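Local structure of arylamine n-acetyltransferase (Mycobacterium smegmatis, 1W5R) at residues L28-F41 and Y127-P141. The protein catalyses the transfer of an acetyl group, in this family typically from acetyl-coenzyme A, to the nitrogen of arylamine substrates. The protein carries 1 engineered substitution. Residues are numbered along the deposited sequence; the frame is centred on the assembly and turned at random.
Sequences LHAIVAAHNRSIPF and YLVDVGFGGQTLTSP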
loop_
_atom_site.group_PDB
_atom_site.type_symbol
_atom_site.label_atom_id
_atom_site.label_comp_id
_atom_site.label_asym_id
_atom_site.label_seq_id
_atom_site.Cartn_x
_atom_site.Cartn_y
_atom_site.Cartn_z
ATOM N N LEU A 28 3.303 -16.560 -28.159
ATOM C CA LEU A 28 2.024 -16.413 -27.462
ATOM C C LEU A 28 2.256 -15.992 -26.015
ATOM O O LEU A 28 1.607 -15.055 -25.519
ATOM C CB LEU A 28 1.204 -17.697 -27.549
ATOM C CG LEU A 28 -0.261 -17.604 -27.089
ATOM C CD1 LEU A 28 -1.058 -16.580 -27.897
ATOM C CD2 LEU A 28 -0.897 -18.974 -27.173
ATOM N N HIS A 29 3.199 -16.642 -25.341
ATOM C CA HIS A 29 3.566 -16.244 -23.975
ATOM C C HIS A 29 4.091 -14.802 -23.909
ATOM O O HIS A 29 3.702 -14.014 -23.042
ATOM C CB HIS A 29 4.616 -17.207 -23.403
ATOM C CG HIS A 29 4.060 -18.525 -22.973
ATOM N ND1 HIS A 29 3.686 -18.784 -21.671
ATOM C CD2 HIS A 29 3.805 -19.659 -23.669
ATOM C CE1 HIS A 29 3.231 -20.021 -21.586
ATOM N NE2 HIS A 29 3.299 -20.576 -22.782
ATOM N N ALA A 30 4.983 -14.447 -24.829
ATOM C CA ALA A 30 5.583 -13.116 -24.822
ATOM C C ALA A 30 4.553 -12.020 -25.065
ATOM O O ALA A 30 4.585 -10.977 -24.407
ATOM C CB ALA A 30 6.714 -13.027 -25.854
ATOM N N ILE A 31 3.644 -12.258 -26.010
ATOM C CA ILE A 31 2.615 -11.265 -26.331
ATOM C C ILE A 31 1.649 -11.061 -25.154
ATOM O O ILE A 31 1.348 -9.928 -24.807
ATOM C CB ILE A 31 1.860 -11.629 -27.622
ATOM C CG1 ILE A 31 2.781 -11.426 -28.835
ATOM C CG2 ILE A 31 0.580 -10.786 -27.771
ATOM C CD1 ILE A 31 2.121 -11.699 -30.166
ATOM N N VAL A 32 1.188 -12.151 -24.547
ATOM C CA VAL A 32 0.279 -12.038 -23.382
ATOM C C VAL A 32 0.955 -11.209 -22.274
ATOM O O VAL A 32 0.352 -10.292 -21.719
ATOM C CB VAL A 32 -0.156 -13.442 -22.867
ATOM C CG1 VAL A 32 -0.848 -13.360 -21.487
ATOM C CG2 VAL A 32 -1.078 -14.127 -23.868
ATOM N N ALA A 33 2.218 -11.511 -21.970
ATOM C CA ALA A 33 2.926 -10.791 -20.919
ATOM C C ALA A 33 3.102 -9.303 -21.249
ATOM O O ALA A 33 2.947 -8.437 -20.390
ATOM C CB ALA A 33 4.290 -11.451 -20.637
ATOM N N ALA A 34 3.423 -9.007 -22.506
ATOM C CA ALA A 34 3.629 -7.626 -22.916
ATOM C C ALA A 34 2.312 -6.846 -22.912
ATOM O O ALA A 34 2.251 -5.699 -22.452
ATOM C CB ALA A 34 4.264 -7.590 -24.307
ATOM N N HIS A 35 1.260 -7.487 -23.409
ATOM C CA HIS A 35 -0.077 -6.892 -23.383
ATOM C C HIS A 35 -0.514 -6.605 -21.932
ATOM O O HIS A 35 -0.975 -5.495 -21.617
ATOM C CB HIS A 35 -1.052 -7.815 -24.113
ATOM C CG HIS A 35 -2.416 -7.232 -24.334
ATOM N ND1 HIS A 35 -2.941 -7.049 -25.599
ATOM C CD2 HIS A 35 -3.374 -6.822 -23.464
ATOM C CE1 HIS A 35 -4.161 -6.550 -25.497
ATOM N NE2 HIS A 35 -4.447 -6.401 -24.214
ATOM N N ASN A 36 -0.306 -7.584 -21.051
ATOM C CA ASN A 36 -0.670 -7.455 -19.638
ATOM C C ASN A 36 -0.107 -6.183 -19.016
ATOM O O ASN A 36 -0.799 -5.496 -18.259
ATOM C CB ASN A 36 -0.093 -8.626 -18.826
ATOM C CG ASN A 36 -0.904 -9.920 -18.932
ATOM O OD1 ASN A 36 -2.109 -9.950 -19.263
ATOM N ND2 ASN A 36 -0.247 -11.004 -18.601
ATOM N N ARG A 37 1.166 -5.897 -19.291
ATOM C CA ARG A 37 1.820 -4.776 -18.627
ATOM C C ARG A 37 1.648 -3.443 -19.327
ATOM O O ARG A 37 1.966 -2.409 -18.750
ATOM C CB ARG A 37 3.327 -5.032 -18.395
ATOM C CG ARG A 37 4.194 -5.011 -19.660
ATOM C CD ARG A 37 5.667 -5.217 -19.340
ATOM N NE ARG A 37 5.952 -6.577 -18.872
ATOM C CZ ARG A 37 6.329 -7.590 -19.654
ATOM N NH1 ARG A 37 6.582 -8.777 -19.108
ATOM N NH2 ARG A 37 6.449 -7.431 -20.982
ATOM N N SER A 38 1.175 -3.476 -20.576
ATOM C CA SER A 38 1.163 -2.276 -21.427
ATOM C C SER A 38 -0.189 -1.612 -21.669
ATOM O O SER A 38 -0.245 -0.382 -21.826
ATOM C CB SER A 38 1.768 -2.599 -22.797
ATOM O OG SER A 38 3.100 -3.079 -22.694
ATOM N N ILE A 39 -1.245 -2.420 -21.759
ATOM C CA ILE A 39 -2.577 -1.889 -22.068
ATOM C C ILE A 39 -3.465 -2.191 -20.854
ATOM O O ILE A 39 -3.743 -3.353 -20.564
ATOM C CB ILE A 39 -3.184 -2.490 -23.375
ATOM C CG1 ILE A 39 -2.199 -2.373 -24.553
ATOM C CG2 ILE A 39 -4.510 -1.802 -23.721
ATOM C CD1 ILE A 39 -2.734 -2.982 -25.873
ATOM N N PRO A 40 -3.878 -1.145 -20.130
ATOM C CA PRO A 40 -4.654 -1.405 -18.930
ATOM C C PRO A 40 -6.110 -1.783 -19.209
ATOM O O PRO A 40 -6.665 -1.445 -20.260
ATOM C CB PRO A 40 -4.577 -0.070 -18.188
ATOM C CG PRO A 40 -4.539 0.954 -19.301
ATOM C CD PRO A 40 -3.668 0.300 -20.353
ATOM N N PHE A 41 -6.709 -2.499 -18.264
ATOM C CA PHE A 41 -8.159 -2.629 -18.214
ATOM C C PHE A 41 -8.704 -1.272 -17.748
ATOM O O PHE A 41 -8.203 -0.677 -16.789
ATOM C CB PHE A 41 -8.556 -3.724 -17.219
ATOM C CG PHE A 41 -10.018 -4.023 -17.194
ATOM C CD1 PHE A 41 -10.512 -5.164 -17.830
ATOM C CD2 PHE A 41 -10.910 -3.177 -16.521
ATOM C CE1 PHE A 41 -11.883 -5.463 -17.804
ATOM C CE2 PHE A 41 -12.287 -3.458 -16.493
ATOM C CZ PHE A 41 -12.772 -4.607 -17.146
ATOM N N TYR A 127 -5.293 -23.380 -26.686
ATOM C CA TYR A 127 -4.947 -22.628 -25.489
ATOM C C TYR A 127 -6.010 -21.597 -25.164
ATOM O O TYR A 127 -6.520 -20.915 -26.061
ATOM C CB TYR A 127 -3.606 -21.930 -25.678
ATOM C CG TYR A 127 -2.486 -22.923 -25.757
ATOM C CD1 TYR A 127 -2.173 -23.560 -26.963
ATOM C CD2 TYR A 127 -1.773 -23.266 -24.614
ATOM C CE1 TYR A 127 -1.142 -24.512 -27.017
ATOM C CE2 TYR A 127 -0.750 -24.197 -24.660
ATOM C CZ TYR A 127 -0.440 -24.814 -25.851
ATOM O OH TYR A 127 0.579 -25.741 -25.852
ATOM N N LEU A 128 -6.350 -21.505 -23.883
ATOM C CA LEU A 128 -7.154 -20.384 -23.391
ATOM C C LEU A 128 -6.274 -19.156 -23.247
ATOM O O LEU A 128 -5.208 -19.205 -22.624
ATOM C CB LEU A 128 -7.809 -20.732 -22.056
ATOM C CG LEU A 128 -8.642 -19.603 -21.422
ATOM C CD1 LEU A 128 -9.809 -19.187 -22.314
ATOM C CD2 LEU A 128 -9.092 -20.017 -20.041
ATOM N N VAL A 129 -6.719 -18.051 -23.842
ATOM C CA VAL A 129 -6.004 -16.783 -23.743
ATOM C C VAL A 129 -7.021 -15.740 -23.296
ATOM O O VAL A 129 -8.098 -15.621 -23.881
ATOM C CB VAL A 129 -5.356 -16.390 -25.094
ATOM C CG1 VAL A 129 -4.735 -15.016 -25.001
ATOM C CG2 VAL A 129 -4.289 -17.436 -25.475
ATOM N N ASP A 130 -6.681 -15.008 -22.240
ATOM C CA ASP A 130 -7.603 -14.005 -21.715
ATOM C C ASP A 130 -6.784 -12.898 -21.097
ATOM O O ASP A 130 -6.222 -13.067 -20.024
ATOM C CB ASP A 130 -8.532 -14.646 -20.679
ATOM C CG ASP A 130 -9.492 -13.648 -20.023
ATOM O OD1 ASP A 130 -9.597 -12.489 -20.491
ATOM O OD2 ASP A 130 -10.161 -14.054 -19.039
ATOM N N VAL A 131 -6.686 -11.783 -21.805
ATOM C CA VAL A 131 -5.972 -10.616 -21.293
ATOM C C VAL A 131 -6.961 -9.505 -20.904
ATOM O O VAL A 131 -6.562 -8.356 -20.687
ATOM C CB VAL A 131 -4.904 -10.097 -22.288
ATOM C CG1 VAL A 131 -3.829 -11.174 -22.532
ATOM C CG2 VAL A 131 -5.554 -9.659 -23.611
ATOM N N GLY A 132 -8.241 -9.863 -20.822
ATOM C CA GLY A 132 -9.296 -8.871 -20.646
ATOM C C GLY A 132 -10.132 -8.944 -19.385
ATOM O O GLY A 132 -11.128 -8.209 -19.268
ATOM N N PHE A 133 -9.748 -9.799 -18.432
ATOM C CA PHE A 133 -10.580 -10.001 -17.234
ATOM C C PHE A 133 -10.291 -8.957 -16.143
ATOM O O PHE A 133 -11.012 -8.897 -15.144
ATOM C CB PHE A 133 -10.377 -11.413 -16.673
ATOM C CG PHE A 133 -11.384 -11.803 -15.621
ATOM C CD1 PHE A 133 -12.748 -11.894 -15.929
ATOM C CD2 PHE A 133 -10.967 -12.094 -14.322
ATOM C CE1 PHE A 133 -13.684 -12.252 -14.941
ATOM C CE2 PHE A 133 -11.896 -12.470 -13.340
ATOM C CZ PHE A 133 -13.250 -12.541 -13.653
ATOM N N GLY A 134 -9.247 -8.156 -16.332
ATOM C CA GLY A 134 -8.896 -7.082 -15.388
ATOM C C GLY A 134 -7.751 -7.479 -14.468
ATOM O O GLY A 134 -6.814 -8.171 -14.885
ATOM N N GLY A 135 -7.828 -7.069 -13.205
ATOM C CA GLY A 135 -6.735 -7.326 -12.263
ATOM C C GLY A 135 -6.352 -8.792 -12.069
ATOM O O GLY A 135 -5.180 -9.081 -11.816
ATOM N N GLN A 136 -7.334 -9.697 -12.173
ATOM C CA GLN A 136 -7.098 -11.129 -11.992
ATOM C C GLN A 136 -7.019 -11.888 -13.325
ATOM O O GLN A 136 -7.176 -13.108 -13.357
ATOM C CB GLN A 136 -8.165 -11.738 -11.062
ATOM C CG GLN A 136 -7.799 -13.100 -10.451
ATOM C CD GLN A 136 -6.489 -13.082 -9.676
ATOM O OE1 GLN A 136 -5.511 -13.778 -10.039
ATOM N NE2 GLN A 136 -6.448 -12.293 -8.631
ATOM N N THR A 137 -6.764 -11.167 -14.413
ATOM C CA THR A 137 -6.709 -11.823 -15.729
ATOM C C THR A 137 -5.530 -12.790 -15.829
ATOM O O THR A 137 -4.482 -12.592 -15.175
ATOM C CB THR A 137 -6.622 -10.793 -16.869
ATOM O OG1 THR A 137 -7.154 -11.372 -18.072
ATOM C CG2 THR A 137 -5.190 -10.288 -17.085
ATOM N N LEU A 138 -5.696 -13.825 -16.648
ATOM C CA LEU A 138 -4.588 -14.741 -16.948
ATOM C C LEU A 138 -3.379 -14.008 -17.503
ATOM O O LEU A 138 -3.514 -13.150 -18.372
ATOM C CB LEU A 138 -5.011 -15.789 -17.967
ATOM C CG LEU A 138 -5.666 -17.070 -17.450
ATOM C CD1 LEU A 138 -6.258 -17.873 -18.592
ATOM C CD2 LEU A 138 -4.661 -17.935 -16.695
ATOM N N THR A 139 -2.198 -14.364 -16.986
ATOM C CA THR A 139 -0.955 -13.725 -17.401
ATOM C C THR A 139 -0.071 -14.653 -18.229
ATOM O O THR A 139 1.059 -14.290 -18.597
ATOM C CB THR A 139 -0.181 -13.203 -16.184
ATOM O OG1 THR A 139 0.172 -14.302 -15.329
ATOM C CG2 THR A 139 -1.036 -12.155 -15.419
ATOM N N SER A 140 -0.614 -15.827 -18.539
ATOM C CA SER A 140 -0.021 -16.767 -19.495
ATOM C C SER A 140 -1.163 -17.362 -20.285
ATOM O O SER A 140 -2.281 -17.436 -19.786
ATOM C CB SER A 140 0.661 -17.943 -18.768
ATOM O OG SER A 140 1.631 -17.510 -17.847
ATOM N N PRO A 141 -0.879 -17.862 -21.502
ATOM C CA PRO A 141 -1.831 -18.774 -22.109
ATOM C C PRO A 141 -1.791 -20.079 -21.315
ATOM O O PRO A 141 -0.724 -20.447 -20.799
ATOM C CB PRO A 141 -1.254 -19.002 -23.513
ATOM C CG PRO A 141 0.188 -18.743 -23.388
ATOM C CD PRO A 141 0.337 -17.684 -22.322
HETATM O O HOH W 1 2.687 -15.036 -20.751
HETATM O O HOH W 2 3.870 -17.067 -19.558
#
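Pro-141 sets its CG over one face of the His-29 imidazole, 3.6 Å from the ring centroid and only 7° off the ring normal, a CH-pi contact. The same ring turns its ND1 edge to a water lying in the ring plane, which also bonds Ser-140 OG, itself held by Arg-153. A second water donates to both His-29 O and Thr-139 O, so backbone carbonyls of helix and loop are bridged too. Leu-28 runs alongside the same pyrrolidine in the opposite direction, its CD2 3.7 Å from Pro-141 CB, and meets Val-129 tip to tip. One turn on, Val-32 spreads its two methyls: CG2 meets Val-129 CG1 at 3.9 Å, while CG1, anti to the backbone N (chi1 168°), rests against Val-131 CG1 and the carbonyl of Thr-139.

The 28-38 part of the helix runs nearly parallel to strand 127-129, their axes 15° apart, packing on it and on the loop that follows. That loop carries Asp-130, bonded through OD2 to His-113 NE2, as expected for the Cys-His-Asp triad of arylamine N-acetyltransferases; the cysteine position is the engineered Gln-73, which Phe-41 touches. Asp-130 OD1 accepts from Gly-132 N in an Asx turn, and Asn-77 also donates to it.

Next along the loop, Val-131 crosses His-35 at about a right angle, CG2 standing 3.7 Å from the ring centroid. Ile-39 CD1 packs on the opposite face, while Tyr-11 and His-76 hold the two nitrogens, fixing the ring's rotation. Beside it, Asn-36 lies across Thr-139, again roughly perpendicular. Past the helix, Gly-132 O meets the Phe-41 ring at its edge, in the ring plane, 3.2 Å from CE1, with Phe-41 CD1 3.5 Å from CA of Gly-134, where the chain enters a type I turn.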